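Long-range contacts in tailspike protein (Siphovirus 9NA, PDB 3RIQ), which probably binds Salmonella lipopolysaccharide as the receptor-binding domain of a phage tail and cleaves its O-antigen chains as an endorhamnosidase: residues G209-Y214 and I239-G244; I270-C275 and I315-C320; M321-W326 and H343-F348. One frame throughout, in Å; residues are numbered along the deposited sequence.

Contact 1 of 3, residues G209-Y214 and I239-G244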
# COMPACT_ATOMS: atom_id res chain seq x y z
N GLY A 209 0.93 -14.68 8.87
CA GLY A 209 1.49 -14.12 10.11
C GLY A 209 2.88 -14.62 10.40
O GLY A 209 3.32 -15.62 9.81
N GLY A 210 3.57 -13.94 11.35
CA GLY A 210 4.78 -14.49 11.95
C GLY A 210 6.08 -14.21 11.24
O GLY A 210 6.19 -13.30 10.39
N GLU A 211 7.07 -14.99 11.61
CA GLU A 211 8.45 -14.81 11.17
C GLU A 211 9.18 -16.14 11.17
O GLU A 211 9.05 -16.94 12.13
CB GLU A 211 9.21 -13.80 12.07
CG GLU A 211 10.66 -13.59 11.62
CD GLU A 211 11.30 -12.28 12.11
OE1 GLU A 211 10.62 -11.49 12.83
OE2 GLU A 211 12.50 -12.03 11.75
N ILE A 212 9.91 -16.40 10.09
CA ILE A 212 10.75 -17.60 9.95
C ILE A 212 12.17 -17.11 9.69
O ILE A 212 12.38 -16.24 8.83
CB ILE A 212 10.22 -18.47 8.77
CG1 ILE A 212 8.85 -19.09 9.17
CG2 ILE A 212 11.25 -19.55 8.36
CD1 ILE A 212 8.08 -19.66 8.03
N LYS A 213 13.14 -17.70 10.39
CA LYS A 213 14.54 -17.26 10.40
C LYS A 213 15.48 -18.37 9.96
O LYS A 213 15.32 -19.53 10.37
CB LYS A 213 14.94 -16.85 11.82
CG LYS A 213 13.98 -15.87 12.46
CD LYS A 213 14.47 -15.43 13.86
CE LYS A 213 13.43 -14.51 14.49
NZ LYS A 213 13.85 -13.96 15.84
N TYR A 214 16.46 -18.01 9.14
CA TYR A 214 17.51 -18.98 8.72
C TYR A 214 16.92 -20.22 8.02
O TYR A 214 15.95 -20.10 7.27
CB TYR A 214 18.51 -19.30 9.85
CG TYR A 214 19.22 -18.05 10.34
CD1 TYR A 214 20.27 -17.49 9.60
CD2 TYR A 214 18.83 -17.41 11.53
CE1 TYR A 214 20.92 -16.31 10.02
CE2 TYR A 214 19.48 -16.22 11.99
CZ TYR A 214 20.52 -15.68 11.22
OH TYR A 214 21.16 -14.55 11.64
N ILE A 239 7.35 -12.29 7.86
CA ILE A 239 8.75 -11.78 7.78
C ILE A 239 9.63 -13.00 7.54
O ILE A 239 9.57 -13.96 8.31
CB ILE A 239 9.17 -11.04 9.08
CG1 ILE A 239 8.26 -9.83 9.31
CG2 ILE A 239 10.63 -10.65 8.99
CD1 ILE A 239 8.44 -9.17 10.66
N SER A 240 10.45 -12.98 6.48
CA SER A 240 11.38 -14.07 6.15
C SER A 240 12.78 -13.50 6.35
O SER A 240 13.17 -12.54 5.64
CB SER A 240 11.18 -14.47 4.69
OG SER A 240 12.16 -15.41 4.29
N TYR A 241 13.51 -14.03 7.34
CA TYR A 241 14.77 -13.40 7.76
C TYR A 241 15.98 -14.29 7.57
O TYR A 241 16.08 -15.36 8.19
CB TYR A 241 14.65 -13.06 9.26
CG TYR A 241 15.93 -12.57 9.92
CD1 TYR A 241 16.59 -11.40 9.50
CD2 TYR A 241 16.46 -13.28 11.02
CE1 TYR A 241 17.76 -10.95 10.14
CE2 TYR A 241 17.64 -12.84 11.68
CZ TYR A 241 18.27 -11.66 11.22
OH TYR A 241 19.40 -11.17 11.84
N ARG A 242 16.88 -13.87 6.68
CA ARG A 242 18.17 -14.58 6.48
C ARG A 242 18.07 -16.07 6.13
O ARG A 242 18.92 -16.91 6.57
CB ARG A 242 19.11 -14.35 7.68
CG ARG A 242 19.62 -12.92 7.70
CD ARG A 242 20.51 -12.70 8.91
NE ARG A 242 21.08 -11.36 8.92
CZ ARG A 242 21.92 -10.93 9.85
NH1 ARG A 242 22.33 -11.80 10.80
NH2 ARG A 242 22.40 -9.70 9.79
N VAL A 243 17.06 -16.40 5.33
CA VAL A 243 17.02 -17.78 4.83
C VAL A 243 18.15 -18.02 3.81
O VAL A 243 18.68 -17.09 3.17
CB VAL A 243 15.62 -18.18 4.25
CG1 VAL A 243 14.56 -17.91 5.30
CG2 VAL A 243 15.31 -17.46 2.95
N GLY A 244 18.52 -19.29 3.67
CA GLY A 244 19.64 -19.66 2.77
C GLY A 244 19.27 -19.66 1.28
O GLY A 244 20.18 -19.61 0.41
O HOH W 1 20.41 -13.06 13.71

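Contact 2 of 3, residues I270-C275 and I315-C320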
# COMPACT_ATOMS: atom_id res chain seq x y z
N ILE A 270 4.84 -9.61 2.37
CA ILE A 270 5.99 -10.39 2.75
C ILE A 270 7.14 -9.41 2.86
O ILE A 270 7.36 -8.61 1.96
CB ILE A 270 6.29 -11.48 1.72
CG1 ILE A 270 5.09 -12.45 1.60
CG2 ILE A 270 7.63 -12.23 2.11
CD1 ILE A 270 5.17 -13.43 0.48
N THR A 271 7.85 -9.48 3.99
CA THR A 271 9.06 -8.68 4.25
C THR A 271 10.22 -9.65 4.26
O THR A 271 10.28 -10.52 5.15
CB THR A 271 8.97 -8.03 5.67
OG1 THR A 271 7.83 -7.16 5.70
CG2 THR A 271 10.25 -7.27 6.01
N THR A 272 11.15 -9.51 3.31
CA THR A 272 12.31 -10.43 3.24
C THR A 272 13.56 -9.66 3.53
O THR A 272 13.85 -8.65 2.86
CB THR A 272 12.43 -11.09 1.88
OG1 THR A 272 11.22 -11.79 1.58
CG2 THR A 272 13.61 -12.09 1.89
N ILE A 273 14.28 -10.09 4.55
CA ILE A 273 15.51 -9.41 4.97
C ILE A 273 16.72 -10.32 4.77
O ILE A 273 16.81 -11.36 5.40
CB ILE A 273 15.41 -9.05 6.48
CG1 ILE A 273 14.24 -8.04 6.72
CG2 ILE A 273 16.78 -8.49 6.99
CD1 ILE A 273 13.83 -7.83 8.23
N GLN A 274 17.65 -9.92 3.89
CA GLN A 274 18.96 -10.59 3.73
C GLN A 274 18.87 -12.09 3.45
O GLN A 274 19.64 -12.87 4.02
CB GLN A 274 19.87 -10.31 4.91
CG GLN A 274 20.26 -8.82 4.99
CD GLN A 274 21.16 -8.53 6.18
OE1 GLN A 274 20.90 -8.99 7.32
NE2 GLN A 274 22.22 -7.79 5.93
N CYS A 275 17.95 -12.51 2.57
CA CYS A 275 18.04 -13.92 2.08
C CYS A 275 19.24 -14.03 1.12
O CYS A 275 19.74 -13.02 0.60
CB CYS A 275 16.75 -14.37 1.40
SG CYS A 275 16.31 -13.41 -0.08
N ILE A 315 4.91 -6.24 -1.12
CA ILE A 315 6.16 -6.96 -0.81
C ILE A 315 7.22 -5.91 -0.50
O ILE A 315 7.28 -4.85 -1.16
CB ILE A 315 6.63 -7.75 -2.03
CG1 ILE A 315 5.52 -8.67 -2.55
CG2 ILE A 315 7.94 -8.51 -1.73
CD1 ILE A 315 5.02 -9.77 -1.58
N ILE A 316 8.09 -6.18 0.48
CA ILE A 316 9.26 -5.31 0.70
C ILE A 316 10.46 -6.20 0.99
O ILE A 316 10.35 -7.13 1.81
CB ILE A 316 9.02 -4.26 1.84
CG1 ILE A 316 10.26 -3.35 1.97
CG2 ILE A 316 8.64 -4.94 3.17
CD1 ILE A 316 10.05 -2.14 2.89
N THR A 317 11.59 -5.96 0.33
CA THR A 317 12.79 -6.78 0.57
C THR A 317 13.98 -5.89 0.76
O THR A 317 14.03 -4.80 0.19
CB THR A 317 13.05 -7.84 -0.54
OG1 THR A 317 13.71 -7.23 -1.66
CG2 THR A 317 11.71 -8.49 -1.00
N ARG A 318 14.93 -6.32 1.58
CA ARG A 318 16.10 -5.46 1.89
C ARG A 318 17.38 -6.26 1.91
O ARG A 318 17.50 -7.25 2.67
CB ARG A 318 15.90 -4.74 3.24
CG ARG A 318 16.98 -3.68 3.51
CD ARG A 318 17.02 -3.18 5.00
NE ARG A 318 17.65 -4.19 5.90
CZ ARG A 318 18.96 -4.33 6.06
NH1 ARG A 318 19.79 -3.57 5.36
NH2 ARG A 318 19.45 -5.27 6.89
N ASP A 319 18.36 -5.79 1.12
CA ASP A 319 19.74 -6.32 1.13
C ASP A 319 19.79 -7.85 0.86
O ASP A 319 20.59 -8.59 1.46
CB ASP A 319 20.43 -5.94 2.48
CG ASP A 319 21.95 -6.00 2.43
OD1 ASP A 319 22.57 -5.93 1.33
OD2 ASP A 319 22.55 -6.11 3.54
N CYS A 320 18.95 -8.30 -0.07
CA CYS A 320 18.97 -9.68 -0.51
C CYS A 320 20.11 -9.89 -1.49
O CYS A 320 20.38 -9.02 -2.33
CB CYS A 320 17.63 -10.02 -1.15
SG CYS A 320 16.25 -9.96 0.10

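Contact 3 of 3, residues M321-W326 and H343-F348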
# COMPACT_ATOMS: atom_id res chain seq x y z
N MET A 321 20.82 -11.03 -1.36
CA MET A 321 22.00 -11.26 -2.17
C MET A 321 21.69 -11.57 -3.63
O MET A 321 22.54 -11.33 -4.52
CB MET A 321 22.84 -12.36 -1.51
CG MET A 321 24.18 -12.67 -2.18
SD MET A 321 25.32 -11.27 -2.42
CE MET A 321 25.92 -11.00 -0.74
N GLY A 322 20.48 -12.07 -3.88
CA GLY A 322 20.00 -12.35 -5.23
C GLY A 322 19.20 -11.17 -5.79
O GLY A 322 19.56 -9.98 -5.59
N ILE A 323 18.13 -11.51 -6.51
CA ILE A 323 17.25 -10.51 -7.11
C ILE A 323 16.28 -10.01 -6.06
O ILE A 323 15.85 -10.77 -5.19
CB ILE A 323 16.54 -11.12 -8.34
CG1 ILE A 323 17.60 -11.50 -9.40
CG2 ILE A 323 15.47 -10.18 -8.93
CD1 ILE A 323 17.03 -12.32 -10.58
N GLY A 324 15.96 -8.71 -6.10
CA GLY A 324 15.13 -8.14 -5.04
C GLY A 324 13.75 -8.80 -4.97
O GLY A 324 13.25 -9.05 -3.87
N ALA A 325 13.14 -9.08 -6.12
CA ALA A 325 11.83 -9.78 -6.21
C ALA A 325 11.70 -10.16 -7.66
O ALA A 325 11.96 -9.32 -8.56
CB ALA A 325 10.66 -8.85 -5.82
N TRP A 326 11.30 -11.40 -7.93
CA TRP A 326 11.09 -11.80 -9.31
C TRP A 326 10.09 -12.94 -9.50
O TRP A 326 9.70 -13.64 -8.53
CB TRP A 326 12.40 -12.11 -10.05
CG TRP A 326 13.08 -13.45 -9.82
CD1 TRP A 326 13.19 -14.17 -8.64
CD2 TRP A 326 13.84 -14.17 -10.80
NE1 TRP A 326 13.98 -15.32 -8.85
CE2 TRP A 326 14.38 -15.33 -10.16
CE3 TRP A 326 14.14 -13.93 -12.15
CZ2 TRP A 326 15.20 -16.25 -10.85
CZ3 TRP A 326 14.97 -14.84 -12.84
CH2 TRP A 326 15.49 -15.97 -12.19
N HIS A 343 21.37 -7.20 -4.41
CA HIS A 343 22.72 -7.31 -4.96
C HIS A 343 22.72 -7.59 -6.48
O HIS A 343 23.65 -7.18 -7.19
CB HIS A 343 23.56 -8.32 -4.18
CG HIS A 343 23.88 -7.86 -2.78
ND1 HIS A 343 25.17 -7.80 -2.30
CD2 HIS A 343 23.08 -7.40 -1.80
CE1 HIS A 343 25.14 -7.36 -1.04
NE2 HIS A 343 23.88 -7.09 -0.72
N LYS A 344 21.66 -8.24 -6.96
CA LYS A 344 21.44 -8.42 -8.40
C LYS A 344 20.39 -7.40 -8.85
O LYS A 344 20.32 -6.28 -8.28
CB LYS A 344 21.00 -9.87 -8.71
CG LYS A 344 21.88 -10.96 -8.04
CD LYS A 344 23.32 -10.92 -8.49
CE LYS A 344 24.12 -12.14 -7.92
NZ LYS A 344 24.46 -12.02 -6.45
N GLU A 345 19.55 -7.75 -9.84
CA GLU A 345 18.50 -6.82 -10.24
C GLU A 345 17.51 -6.54 -9.09
O GLU A 345 17.32 -7.37 -8.21
CB GLU A 345 17.71 -7.35 -11.42
CG GLU A 345 18.52 -7.46 -12.72
CD GLU A 345 19.29 -8.78 -12.89
OE1 GLU A 345 19.34 -9.62 -11.95
OE2 GLU A 345 19.82 -8.98 -13.99
N GLY A 346 16.89 -5.36 -9.11
CA GLY A 346 15.94 -4.99 -8.07
C GLY A 346 14.56 -5.62 -8.20
O GLY A 346 13.90 -5.92 -7.21
N MET A 347 14.14 -5.82 -9.44
CA MET A 347 12.82 -6.38 -9.81
C MET A 347 13.02 -7.00 -11.18
O MET A 347 13.62 -6.37 -12.07
CB MET A 347 11.74 -5.29 -9.85
CG MET A 347 10.32 -5.84 -10.03
SD MET A 347 9.38 -5.13 -11.41
CE MET A 347 9.86 -6.17 -12.80
N PHE A 348 12.51 -8.21 -11.38
CA PHE A 348 12.77 -8.92 -12.64
C PHE A 348 11.51 -9.72 -13.04
O PHE A 348 11.00 -10.54 -12.27
CB PHE A 348 14.00 -9.84 -12.47
CG PHE A 348 14.66 -10.29 -13.75
CD1 PHE A 348 16.03 -10.03 -13.96
CD2 PHE A 348 13.97 -11.06 -14.71
CE1 PHE A 348 16.69 -10.50 -15.14
CE2 PHE A 348 14.63 -11.52 -15.86
CZ PHE A 348 15.99 -11.24 -16.09

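Contact 1 of 3, residues G209-Y214 and I239-G244
Tyr214 and Arg242 lie side by side and point the same way, their flat groups turned 68° apart. From its base outward, the tyrosine follows the arginine. CB and CG sit near the carbonyl oxygen of Arg242, and CD1 of Tyr214 comes within 3.4 Å of that O. Further out, CE1 lies against the aliphatic part of the arginine, 3.5 Å from Arg242 CB, while on the other branch CE2 of Tyr214 meets CE2 of Tyr241. At the tip, OH accepts a hydrogen bond from Arg242 NH1 (3.1 Å), and the donor group is well aimed, since this oxygen is only 10° out of the guanidinium plane. A water in the plane of both tyrosine rings joins Tyr214 OH to Tyr241 OH. The guanidinium has further partners, Gln274 through NE, Tyr95 through NH1 and Phe97 by a cation-pi contact.

The backbones beneath are neighbouring rungs of the right-handed parallel beta-helix known from the P22 tailspike family: strands 211-214 and 239-241 run nearly parallel, bonded by Ile239 N to Gly210 O, Ile212 N to Ile239 O, Tyr241 N to Ile212 O and Tyr214 N to Tyr241 O.

On the face carrying Glu211, Lys213, Ile239 and Tyr241, chi1 of Glu211 (-180°) sets CG anti to the backbone N. The extended chain beyond it carries the carboxylate to Ile239, with CD 3.6 Å from Ile239 CG2, and to Tyr241, with OE2 3.4 Å from Tyr241 CB. Lys213 brings CG to the edge of the Tyr241 ring, 3.9 Å from CD2, before NZ continues to salt bridges with Asp230 and Asp232 of the second subunit.

Contact 2 of 3, residues I270-C275 and I315-C320
Thr272 and Thr317 mark the middle of a parallel strand pairing between successive rungs of the beta-helix, with strands 270-273 and 315-318 nearly parallel and their axes 4.7 Å apart at closest approach. Four backbone bonds join them: Ile316 N to Ile270 O, Thr272 N to Ile316 O, Arg318 N to Thr272 O and Gln274 N to Arg318 O.

Three of the pairs match like with like. Ile315 bends at chi2 (-62°), which swings CD1 to 3.9 Å from CB of Ile270. Thr317 lays CG2 against Thr272 CB, and both threonine hydroxyls bond elsewhere, to Gly324 O and Gly279 O. Past the strands, SG of Cys275 and SG of Cys320 approach to 3.5 Å as an apolar contact, and Thr272 CG2 also touches Cys320 SG.

The polar end lies at Gln274. Its NE2 donates to OD2 of Asp319 (2.9 Å), reaching that oxygen from the anti side and 30° out of the carboxylate plane. Arg318 turns at chi3 (75°) and runs beside the glutamine, NH2 lying 3.7 Å from Gln274 CD, while NH1 forms a salt bridge with Glu341.

Because Asp319 OD1 is also bonded by His343 and Lys366, both oxygens of this buried carboxylate have partners, which hold the group in place and tie Gln274 to it.

Contact 3 of 3, residues M321-W326 and H343-F348
Met321 meets His343 obliquely, its thioether laid against the imidazole. CG of Met321 stands anti to the backbone N (chi1 -176°), and bends at the next two torsions bring the tip back to the ring. SD of Met321 lies 3.5 Å from His343 ND1 and 4.0 Å from the ring centroid, 37° off the ring normal, an oblique sulfur-aromatic contact. CE of Met321 lies 3.6 Å from His343 ND1 and near CE1.

Phe348 dominates the other end. Here Trp326 and Phe348 point the same way from a parallel bridge, and the indole turns its edge to the phenyl face in a T-shaped pair, planes 84° apart and centroids 5.5 Å apart. Their CB atoms also touch. Ile323 packs beside both: its CG2 is 3.8 Å from Phe348 CB, CD1 sits over one face of the Trp326 ring, offset toward the rim, and CG1 meets Lys344 CB and Glu345 OE1.

Between these ends the backbones stay in step around a turn of the beta-helix, where only a short strand pairing forms. Lys344 N donates to Gly322 O from well above the carbonyl plane, Gly324 N to Glu345 O, and Phe348 N to Ala325 O. Gly324 CA comes 3.3 Å from Gly346 O, a close approach suited to a glycine.

At the polar end, Lys344 NZ bonds the carbonyl oxygen of Met321 at 2.8 Å, so a charged side chain grips the backbone of the preceding turn. Both nitrogens of the His343 ring are engaged outside the contact, NE2 by Asp319 and ND1 by Asp367, and these two aspartates fix the orientation of the imidazole against which the Met321 thioether rests.

All three contacts join successive turns of the same beta-helix and are largely buried, but they differ in place. Contacts 1 and 2 pair neighbouring strands and touch directly, Ser240 N lying 2.8 Å from Thr271 O; both also reach the second subunit, contact 1 partly through the ammonium of Lys213 and contact 2 through packing. Contact 3 lies mostly in turns and is touched by no other chain. It meets contact 2 at the Asp319 carboxylate but not contact 1, whose nearest atoms are about 8 Å away. Contacts 1 and 2 have four regular strand bonds each; contact 3 has three backbone bonds and a single strand bridge, to which aromatic, sulfur and lysine contacts are added.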